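Local structure of PHD-type domain-containing protein (Chaetomium thermophilum, 6VHF) at residues A8-S13 / Q168-G173; S18-Q23 / R154-Q159; Q32-A37 / N139-L144. The protein contains the RbBP5-interacting domain of Cfp1, whose single zinc finger stabilises its integration into the H3K4 methyltransferase complex COMPASS. One frame throughout, in Å; residues are numbered along the deposited sequence.

Contact 1: residues A8-S13 / Q168-G173; sequences AELTAS and QRVRDG
Leu10 and Val170 carry the apolar part of this contact, where helix 4-46 runs almost antiparallel to helix 141-177, near the N-terminal end of the first and the C-terminal end of the second. The two side chains lie alongside one another, pointing opposite ways. CD2 of Leu10 lies 3.9 Å from CG1 of Val170 and equally close to its CB, while CD1 and CG of Leu10 reach the same CG1, so one methyl of the valine meets most of the isobutyl group. That methyl stands anti to the valine's own backbone N (chi1 165°), which leaves CG2, the other branch, for a different neighbour. On a looser footing, CD2 of Leu10 also comes to 4.4 Å from CG of Arg171, touching the aliphatic root of a long polar chain.

The polar groups border this patch. Glu9 stretches its extended chain along the flank until OE2 stands 3.8 Å from CG2 of Val170, a van der Waals touch, not a polar one; a second carboxylate, that of Glu5, lies close to OE1. On helix 141-177, Arg171 turns back on its own helix. Its NH2 donates to OE1 of Gln168 at 3.0 Å, a bent bond with an N-H...O angle of 144°, and one face of the guanidinium, toward its rim, lies over the backbone N of Gln168.

At 10.4 Å the two axes are fairly wide apart, and the segments bury 186 Å² summed over both sides. Further along the same seam Ser13 OG hydrogen-bonds Glu167 OE1, and Leu10 also rests on Glu167. Helix 4-46 and helix 141-177 thus lie side by side here as a two-helix, solvent-facing extension of the domain.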
loop_
_atom_site.group_PDB
_atom_site.type_symbol
_atom_site.label_atom_id
_atom_site.label_comp_id
_atom_site.label_asym_id
_atom_site.label_seq_id
_atom_site.Cartn_x
_atom_site.Cartn_y
_atom_site.Cartn_z
ATOM N N ALA A 8 28.406 5.131 -4.583
ATOM C CA ALA A 8 27.541 5.287 -3.423
ATOM C C ALA A 8 26.112 5.627 -3.847
ATOM O O ALA A 8 25.149 5.134 -3.250
ATOM C CB ALA A 8 28.116 6.358 -2.491
ATOM N N GLU A 9 25.952 6.448 -4.889
ATOM C CA GLU A 9 24.612 6.823 -5.340
ATOM C C GLU A 9 23.899 5.655 -6.010
ATOM O O GLU A 9 22.721 5.399 -5.738
ATOM C CB GLU A 9 24.695 8.005 -6.302
ATOM C CG GLU A 9 25.316 9.255 -5.705
ATOM C CD GLU A 9 25.425 10.376 -6.721
ATOM O OE1 GLU A 9 26.220 11.308 -6.492
ATOM O OE2 GLU A 9 24.709 10.304 -7.739
ATOM N N LEU A 10 24.580 4.981 -6.939
ATOM C CA LEU A 10 23.983 3.838 -7.611
ATOM C C LEU A 10 23.555 2.786 -6.605
ATOM O O LEU A 10 22.467 2.207 -6.723
ATOM C CB LEU A 10 24.968 3.241 -8.618
ATOM C CG LEU A 10 25.351 4.229 -9.724
ATOM C CD1 LEU A 10 26.637 3.845 -10.473
ATOM C CD2 LEU A 10 24.182 4.418 -10.682
ATOM N N THR A 11 24.393 2.542 -5.596
ATOM C CA THR A 11 24.101 1.514 -4.606
ATOM C C THR A 11 22.879 1.892 -3.782
ATOM O O THR A 11 21.990 1.058 -3.550
ATOM C CB THR A 11 25.315 1.298 -3.696
ATOM O OG1 THR A 11 26.483 1.043 -4.497
ATOM C CG2 THR A 11 25.062 0.134 -2.699
ATOM N N ALA A 12 22.818 3.151 -3.334
ATOM C CA ALA A 12 21.669 3.603 -2.561
ATOM C C ALA A 12 20.411 3.622 -3.412
ATOM O O ALA A 12 19.324 3.331 -2.912
ATOM C CB ALA A 12 21.927 4.994 -1.986
ATOM N N SER A 13 20.545 3.962 -4.692
ATOM C CA SER A 13 19.406 3.930 -5.600
ATOM C C SER A 13 18.857 2.517 -5.734
ATOM O O SER A 13 17.642 2.297 -5.628
ATOM C CB SER A 13 19.824 4.469 -6.962
ATOM O OG SER A 13 18.697 4.532 -7.808
ATOM N N GLN A 168 20.592 5.252 -14.899
ATOM C CA GLN A 168 21.108 5.342 -16.259
ATOM C C GLN A 168 21.786 6.684 -16.513
ATOM O O GLN A 168 22.777 6.744 -17.253
ATOM C CB GLN A 168 20.000 5.088 -17.281
ATOM C CG GLN A 168 20.349 5.491 -18.716
ATOM C CD GLN A 168 21.478 4.667 -19.348
ATOM O OE1 GLN A 168 22.140 3.861 -18.691
ATOM N NE2 GLN A 168 21.707 4.889 -20.641
ATOM N N ARG A 169 21.303 7.761 -15.879
ATOM C CA ARG A 169 21.929 9.065 -16.072
ATOM C C ARG A 169 23.312 9.121 -15.435
ATOM O O ARG A 169 24.255 9.644 -16.042
ATOM C CB ARG A 169 21.033 10.173 -15.523
ATOM C CG ARG A 169 20.228 10.902 -16.603
ATOM C CD ARG A 169 18.996 11.547 -16.020
ATOM N NE ARG A 169 19.273 12.083 -14.691
ATOM C CZ ARG A 169 18.384 12.112 -13.701
ATOM N NH1 ARG A 169 17.167 11.619 -13.893
ATOM N NH2 ARG A 169 18.721 12.613 -12.516
ATOM N N VAL A 170 23.461 8.592 -14.219
ATOM C CA VAL A 170 24.777 8.567 -13.588
ATOM C C VAL A 170 25.763 7.761 -14.435
ATOM O O VAL A 170 26.862 8.235 -14.760
ATOM C CB VAL A 170 24.679 8.030 -12.155
ATOM C CG1 VAL A 170 26.055 7.653 -11.635
ATOM C CG2 VAL A 170 24.023 9.071 -11.248
ATOM N N ARG A 171 25.377 6.543 -14.827
ATOM C CA ARG A 171 26.250 5.741 -15.682
ATOM C C ARG A 171 26.552 6.453 -17.000
ATOM O O ARG A 171 27.669 6.342 -17.524
ATOM C CB ARG A 171 25.636 4.372 -15.955
ATOM C CG ARG A 171 25.535 3.450 -14.748
ATOM C CD ARG A 171 25.104 2.083 -15.212
ATOM N NE ARG A 171 23.904 2.162 -16.049
ATOM C CZ ARG A 171 22.665 1.923 -15.611
ATOM N NH1 ARG A 171 22.468 1.600 -14.335
ATOM N NH2 ARG A 171 21.622 2.018 -16.441
ATOM N N ASP A 172 25.571 7.180 -17.554
ATOM C CA ASP A 172 25.830 7.999 -18.739
ATOM C C ASP A 172 26.879 9.075 -18.458
ATOM O O ASP A 172 27.742 9.343 -19.303
ATOM C CB ASP A 172 24.541 8.651 -19.242
ATOM C CG ASP A 172 23.633 7.681 -19.982
ATOM O OD1 ASP A 172 24.125 6.624 -20.443
ATOM O OD2 ASP A 172 22.423 7.989 -20.107
ATOM N N GLY A 173 26.811 9.718 -17.288
ATOM C CA GLY A 173 27.787 10.748 -16.963
ATOM C C GLY A 173 29.197 10.199 -16.847
ATOM O O GLY A 173 30.156 10.814 -17.324
#

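Contact 2: residues S18-Q23 / R154-Q159; sequences SKLSEQ and RELALQ
Leu20 and Leu156 meet in the middle of a long antiparallel helix pair, helix 4-46 with helix 141-177, alongside which helix 64-77 packs as a third helix. The segment axes pass 9.5 Å apart at 163°, and Leu20 and Leu156 have the nearest CA atoms of the two segments.

The leucines approach at a slant, methyl against methyl: CD2 of Leu20 sits 3.7 Å from CD2 of Leu156. Both hold CG beside the backbone N, opposite the carbonyl carbon, and each spreads its two methyls to different partners. From Leu20 the other methyl, CD1, leans on CB of Gln159, at the root of that side chain, whose chain then bends at chi2 and carries the amide away. From Leu156 the other methyl, CD1, goes to the methylenes of Gln23.

Gln23 sets out toward helix 141-177 and then turns off. With CG opposite its backbone N (chi1 -171°) and a bend at chi2 of 57°, it offers its aliphatic part to Leu156 and takes the amide to helix 64-77, where NE2 hydrogen-bonds Ser73 OG. Leu20 likewise touches Leu76 of that helix, so the three helices share one apolar layer. Leu156 also packs on Ile24 and Cys27. Replacing Leu156 with an alanine removes both methyls and is likely to leave a gap facing Leu20 CD2 and the methylenes of Gln23. The methylene CG of Gln23 lies 3.7 Å from CD1 of Leu156 and 4.0 Å from its CD2, facing both methyls.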
loop_
_atom_site.group_PDB
_atom_site.type_symbol
_atom_site.label_atom_id
_atom_site.label_comp_id
_atom_site.label_asym_id
_atom_site.label_seq_id
_atom_site.Cartn_x
_atom_site.Cartn_y
_atom_site.Cartn_z
ATOM N N SER A 18 14.778 -1.584 -4.048
ATOM C CA SER A 18 14.487 -2.772 -3.266
ATOM C C SER A 18 13.393 -2.490 -2.242
ATOM O O SER A 18 12.409 -3.237 -2.148
ATOM C CB SER A 18 15.768 -3.231 -2.579
ATOM O OG SER A 18 15.780 -4.628 -2.430
ATOM N N LYS A 19 13.538 -1.392 -1.479
ATOM C CA LYS A 19 12.527 -1.041 -0.477
ATOM C C LYS A 19 11.186 -0.747 -1.136
ATOM O O LYS A 19 10.126 -1.123 -0.608
ATOM C CB LYS A 19 12.963 0.177 0.358
ATOM C CG LYS A 19 14.381 0.113 0.991
ATOM C CD LYS A 19 14.531 1.084 2.208
ATOM C CE LYS A 19 15.994 1.531 2.447
ATOM N NZ LYS A 19 16.111 2.844 3.174
ATOM N N LEU A 20 11.211 -0.067 -2.288
ATOM C CA LEU A 20 9.968 0.273 -2.969
ATOM C C LEU A 20 9.248 -0.980 -3.441
ATOM O O LEU A 20 8.019 -1.044 -3.370
ATOM C CB LEU A 20 10.238 1.211 -4.144
ATOM C CG LEU A 20 10.764 2.608 -3.785
ATOM C CD1 LEU A 20 11.323 3.312 -5.028
ATOM C CD2 LEU A 20 9.654 3.435 -3.154
ATOM N N SER A 21 9.998 -1.989 -3.920
ATOM C CA SER A 21 9.369 -3.233 -4.354
ATOM C C SER A 21 8.742 -3.979 -3.183
ATOM O O SER A 21 7.636 -4.532 -3.312
ATOM C CB SER A 21 10.377 -4.116 -5.072
ATOM O OG SER A 21 10.783 -3.456 -6.247
ATOM N N GLU A 22 9.429 -3.998 -2.033
ATOM C CA GLU A 22 8.854 -4.583 -0.827
ATOM C C GLU A 22 7.613 -3.814 -0.372
ATOM O O GLU A 22 6.633 -4.413 0.085
ATOM C CB GLU A 22 9.911 -4.626 0.275
ATOM C CG GLU A 22 11.012 -5.659 0.012
ATOM C CD GLU A 22 12.364 -5.289 0.628
ATOM O OE1 GLU A 22 13.390 -5.817 0.142
ATOM O OE2 GLU A 22 12.411 -4.478 1.593
ATOM N N GLN A 23 7.621 -2.486 -0.506
ATOM C CA GLN A 23 6.408 -1.745 -0.169
ATOM C C GLN A 23 5.251 -2.104 -1.109
ATOM O O GLN A 23 4.085 -2.158 -0.685
ATOM C CB GLN A 23 6.680 -0.241 -0.197
ATOM C CG GLN A 23 5.538 0.633 0.361
ATOM C CD GLN A 23 5.149 0.280 1.803
ATOM O OE1 GLN A 23 5.868 -0.430 2.496
ATOM N NE2 GLN A 23 3.999 0.774 2.246
ATOM N N ARG A 154 0.868 2.304 -8.037
ATOM C CA ARG A 154 1.275 3.028 -9.238
ATOM C C ARG A 154 2.303 4.109 -8.916
ATOM O O ARG A 154 3.261 4.318 -9.679
ATOM C CB ARG A 154 0.053 3.645 -9.914
ATOM C CG ARG A 154 -0.935 2.668 -10.530
ATOM C CD ARG A 154 -2.186 3.455 -10.958
ATOM N NE ARG A 154 -2.924 2.872 -12.081
ATOM C CZ ARG A 154 -4.042 2.173 -11.931
ATOM N NH1 ARG A 154 -4.514 1.969 -10.701
ATOM N NH2 ARG A 154 -4.688 1.681 -12.994
ATOM N N GLU A 155 2.116 4.812 -7.794
ATOM C CA GLU A 155 3.080 5.828 -7.401
ATOM C C GLU A 155 4.444 5.210 -7.073
ATOM O O GLU A 155 5.483 5.687 -7.545
ATOM C CB GLU A 155 2.531 6.615 -6.216
ATOM C CG GLU A 155 1.312 7.453 -6.546
ATOM C CD GLU A 155 1.619 8.587 -7.531
ATOM O OE1 GLU A 155 2.814 8.900 -7.763
ATOM O OE2 GLU A 155 0.660 9.201 -8.041
ATOM N N LEU A 156 4.451 4.124 -6.288
ATOM C CA LEU A 156 5.691 3.437 -5.952
ATOM C C LEU A 156 6.392 2.907 -7.195
ATOM O O LEU A 156 7.622 2.952 -7.278
ATOM C CB LEU A 156 5.403 2.290 -4.982
ATOM C CG LEU A 156 4.878 2.674 -3.603
ATOM C CD1 LEU A 156 4.137 1.481 -2.944
ATOM C CD2 LEU A 156 5.988 3.187 -2.726
ATOM N N ALA A 157 5.630 2.364 -8.161
ATOM C CA ALA A 157 6.252 1.883 -9.394
ATOM C C ALA A 157 6.819 3.037 -10.212
ATOM O O ALA A 157 7.884 2.901 -10.820
ATOM C CB ALA A 157 5.255 1.068 -10.230
ATOM N N LEU A 158 6.117 4.172 -10.251
ATOM C CA LEU A 158 6.658 5.378 -10.872
ATOM C C LEU A 158 7.996 5.766 -10.244
ATOM O O LEU A 158 8.972 6.038 -10.953
ATOM C CB LEU A 158 5.658 6.520 -10.730
ATOM C CG LEU A 158 5.940 7.886 -11.356
ATOM C CD1 LEU A 158 4.604 8.493 -11.756
ATOM C CD2 LEU A 158 6.697 8.823 -10.397
ATOM N N GLN A 159 8.051 5.801 -8.908
ATOM C CA GLN A 159 9.303 6.089 -8.213
ATOM C C GLN A 159 10.417 5.137 -8.638
ATOM O O GLN A 159 11.553 5.565 -8.854
ATOM C CB GLN A 159 9.099 6.019 -6.700
ATOM C CG GLN A 159 8.156 7.084 -6.149
ATOM C CD GLN A 159 8.784 8.481 -6.121
ATOM O OE1 GLN A 159 9.418 8.870 -5.137
ATOM N NE2 GLN A 159 8.599 9.239 -7.200
#

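Contact 3: residues Q32-A37 / N139-L144; sequences QLIELA and NGWGAL
Ala37 and Ile34 meet Trp141 in a buried aromatic-aliphatic contact where helix 141-177 begins, beside the C-terminal part of helix 4-46 and next to the zinc site. The indole brings its six-membered ring to the opposing helix. CH2 of Trp141 lies 3.7 Å from CB of Ala37, and CZ3 is almost as near to the same methyl, which approaches the ring obliquely; CH2 also reaches the alanine's carbonyl carbon. Next to it, the backbone O of Ile34 stands at the ring edge, near the ring plane, 4.2 Å from CZ3. The CG2 methyl of Ile34 comes to 4.4 Å from CZ3 and also faces the backbone O of Gly142 at 4.2 Å, so the isoleucine bridges the ring and the first turn of helix 141-177.

The indole owes its placement to an uncommon helical side-chain torsion: with chi1 at 57°, CG lies between the backbone N and the carbonyl carbon, and a chi2 of -95° turns the indole plane about perpendicular to the plane of CA, CB and CG. Just before it, Gly140 occupies the N-cap position with positive phi, and the Gly140 O to Leu144 N hydrogen bond closes the first turn.

The pyrrole N-H is buried but satisfied: NE1 of Trp141 hydrogen-bonds the backbone O of Cys57, while Tyr59 meets the indole edge-to-face and Leu63 touches Ile34, Ala37 and Trp141. The side chains of Cys57 and His138 are each about 4 Å from that of Trp141 at their nearest atoms. These two, with Cys130 and Cys135, bind the zinc ion, about 6 Å from the nearest atom of the Trp141 side chain, making this the second-shell packing of a single-zinc finger of three cysteines and one histidine built onto a helical pair.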
loop_
_atom_site.group_PDB
_atom_site.type_symbol
_atom_site.label_atom_id
_atom_site.label_comp_id
_atom_site.label_asym_id
_atom_site.label_seq_id
_atom_site.Cartn_x
_atom_site.Cartn_y
_atom_site.Cartn_z
ATOM N N GLN A 32 -5.402 -7.877 -0.500
ATOM C CA GLN A 32 -6.025 -9.128 -0.069
ATOM C C GLN A 32 -6.791 -8.937 1.230
ATOM O O GLN A 32 -7.912 -9.450 1.381
ATOM C CB GLN A 32 -4.986 -10.226 0.110
ATOM C CG GLN A 32 -4.154 -10.541 -1.118
ATOM C CD GLN A 32 -3.319 -11.784 -0.899
ATOM O OE1 GLN A 32 -2.186 -11.707 -0.436
ATOM N NE2 GLN A 32 -3.889 -12.941 -1.200
ATOM N N LEU A 33 -6.197 -8.218 2.183
ATOM C CA LEU A 33 -6.885 -7.932 3.438
ATOM C C LEU A 33 -8.223 -7.248 3.182
ATOM O O LEU A 33 -9.250 -7.625 3.758
ATOM C CB LEU A 33 -5.995 -7.060 4.319
ATOM C CG LEU A 33 -6.575 -6.573 5.641
ATOM C CD1 LEU A 33 -6.878 -7.758 6.553
ATOM C CD2 LEU A 33 -5.613 -5.580 6.316
ATOM N N ILE A 34 -8.231 -6.241 2.307
ATOM C CA ILE A 34 -9.475 -5.564 1.959
ATOM C C ILE A 34 -10.458 -6.547 1.336
ATOM O O ILE A 34 -11.650 -6.557 1.668
ATOM C CB ILE A 34 -9.191 -4.385 1.020
ATOM C CG1 ILE A 34 -8.293 -3.351 1.702
ATOM C CG2 ILE A 34 -10.485 -3.731 0.590
ATOM C CD1 ILE A 34 -7.754 -2.308 0.715
ATOM N N GLU A 35 -9.979 -7.388 0.414
ATOM C CA GLU A 35 -10.840 -8.429 -0.131
ATOM C C GLU A 35 -11.362 -9.353 0.969
ATOM O O GLU A 35 -12.542 -9.711 0.973
ATOM C CB GLU A 35 -10.090 -9.236 -1.191
ATOM C CG GLU A 35 -10.918 -9.556 -2.420
ATOM C CD GLU A 35 -10.105 -10.225 -3.537
ATOM O OE1 GLU A 35 -10.358 -11.428 -3.813
ATOM O OE2 GLU A 35 -9.217 -9.551 -4.132
ATOM N N LEU A 36 -10.498 -9.776 1.897
ATOM C CA LEU A 36 -10.974 -10.651 2.966
ATOM C C LEU A 36 -12.056 -9.962 3.798
ATOM O O LEU A 36 -13.045 -10.596 4.194
ATOM C CB LEU A 36 -9.809 -11.111 3.842
ATOM C CG LEU A 36 -10.149 -11.717 5.210
ATOM C CD1 LEU A 36 -10.977 -12.984 5.064
ATOM C CD2 LEU A 36 -8.900 -12.003 6.011
ATOM N N ALA A 37 -11.901 -8.656 4.034
ATOM C CA ALA A 37 -12.882 -7.910 4.811
ATOM C C ALA A 37 -14.211 -7.838 4.074
ATOM O O ALA A 37 -15.269 -8.096 4.663
ATOM C CB ALA A 37 -12.355 -6.505 5.116
ATOM N N ASN A 139 -17.387 5.216 6.013
ATOM C CA ASN A 139 -18.223 5.369 4.829
ATOM C C ASN A 139 -17.466 5.023 3.552
ATOM O O ASN A 139 -16.436 5.631 3.244
ATOM C CB ASN A 139 -18.728 6.811 4.771
ATOM C CG ASN A 139 -19.695 7.045 3.636
ATOM O OD1 ASN A 139 -20.635 6.272 3.432
ATOM N ND2 ASN A 139 -19.457 8.108 2.868
ATOM N N GLY A 140 -17.979 4.039 2.817
ATOM C CA GLY A 140 -17.388 3.635 1.545
ATOM C C GLY A 140 -15.988 3.058 1.637
ATOM O O GLY A 140 -15.169 3.286 0.737
ATOM N N TRP A 141 -15.692 2.300 2.693
ATOM C CA TRP A 141 -14.313 1.876 2.906
ATOM C C TRP A 141 -13.836 0.929 1.808
ATOM O O TRP A 141 -12.678 1.011 1.376
ATOM C CB TRP A 141 -14.154 1.233 4.284
ATOM C CG TRP A 141 -15.053 0.036 4.577
ATOM C CD1 TRP A 141 -16.266 0.054 5.220
ATOM C CD2 TRP A 141 -14.781 -1.347 4.280
ATOM N NE1 TRP A 141 -16.763 -1.222 5.323
ATOM C CE2 TRP A 141 -15.874 -2.100 4.755
ATOM C CE3 TRP A 141 -13.717 -2.017 3.659
ATOM C CZ2 TRP A 141 -15.942 -3.485 4.625
ATOM C CZ3 TRP A 141 -13.784 -3.391 3.526
ATOM C CH2 TRP A 141 -14.894 -4.115 4.011
ATOM N N GLY A 142 -14.710 0.031 1.352
ATOM C CA GLY A 142 -14.310 -0.951 0.356
ATOM C C GLY A 142 -13.698 -0.321 -0.878
ATOM O O GLY A 142 -12.560 -0.622 -1.248
ATOM N N ALA A 143 -14.439 0.577 -1.526
ATOM C CA ALA A 143 -13.942 1.173 -2.759
ATOM C C ALA A 143 -12.853 2.204 -2.506
ATOM O O ALA A 143 -11.931 2.337 -3.322
ATOM C CB ALA A 143 -15.094 1.801 -3.540
ATOM N N LEU A 144 -12.914 2.925 -1.390
ATOM C CA LEU A 144 -11.920 3.964 -1.176
ATOM C C LEU A 144 -10.557 3.390 -0.794
ATOM O O LEU A 144 -9.537 3.816 -1.341
ATOM C CB LEU A 144 -12.420 4.955 -0.131
ATOM C CG LEU A 144 -13.667 5.708 -0.617
ATOM C CD1 LEU A 144 -13.975 6.912 0.260
ATOM C CD2 LEU A 144 -13.520 6.139 -2.067
#

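How the contacts relate
All three contacts join helix 4-46 to helix 141-177, and they nest along the chain: contact 1 closes the widest loop, contact 2 lies inside it, and contact 3 lies innermost. Centres of contacts 1 and 2 are about 18 Å apart, those of contacts 2 and 3 about 22 Å, and those of contacts 1 and 3 about 39 Å, on opposite sides of the chain's centre. Burial changes along the pair: contact 1 is on the surface, contact 2 is buried under helix 64-77, and contact 3 is buried beside the zinc. The domain is therefore an elongated antiparallel pair with helix 64-77 alongside part of it, its metal site toward one end and the first residue and the last modelled one at the other.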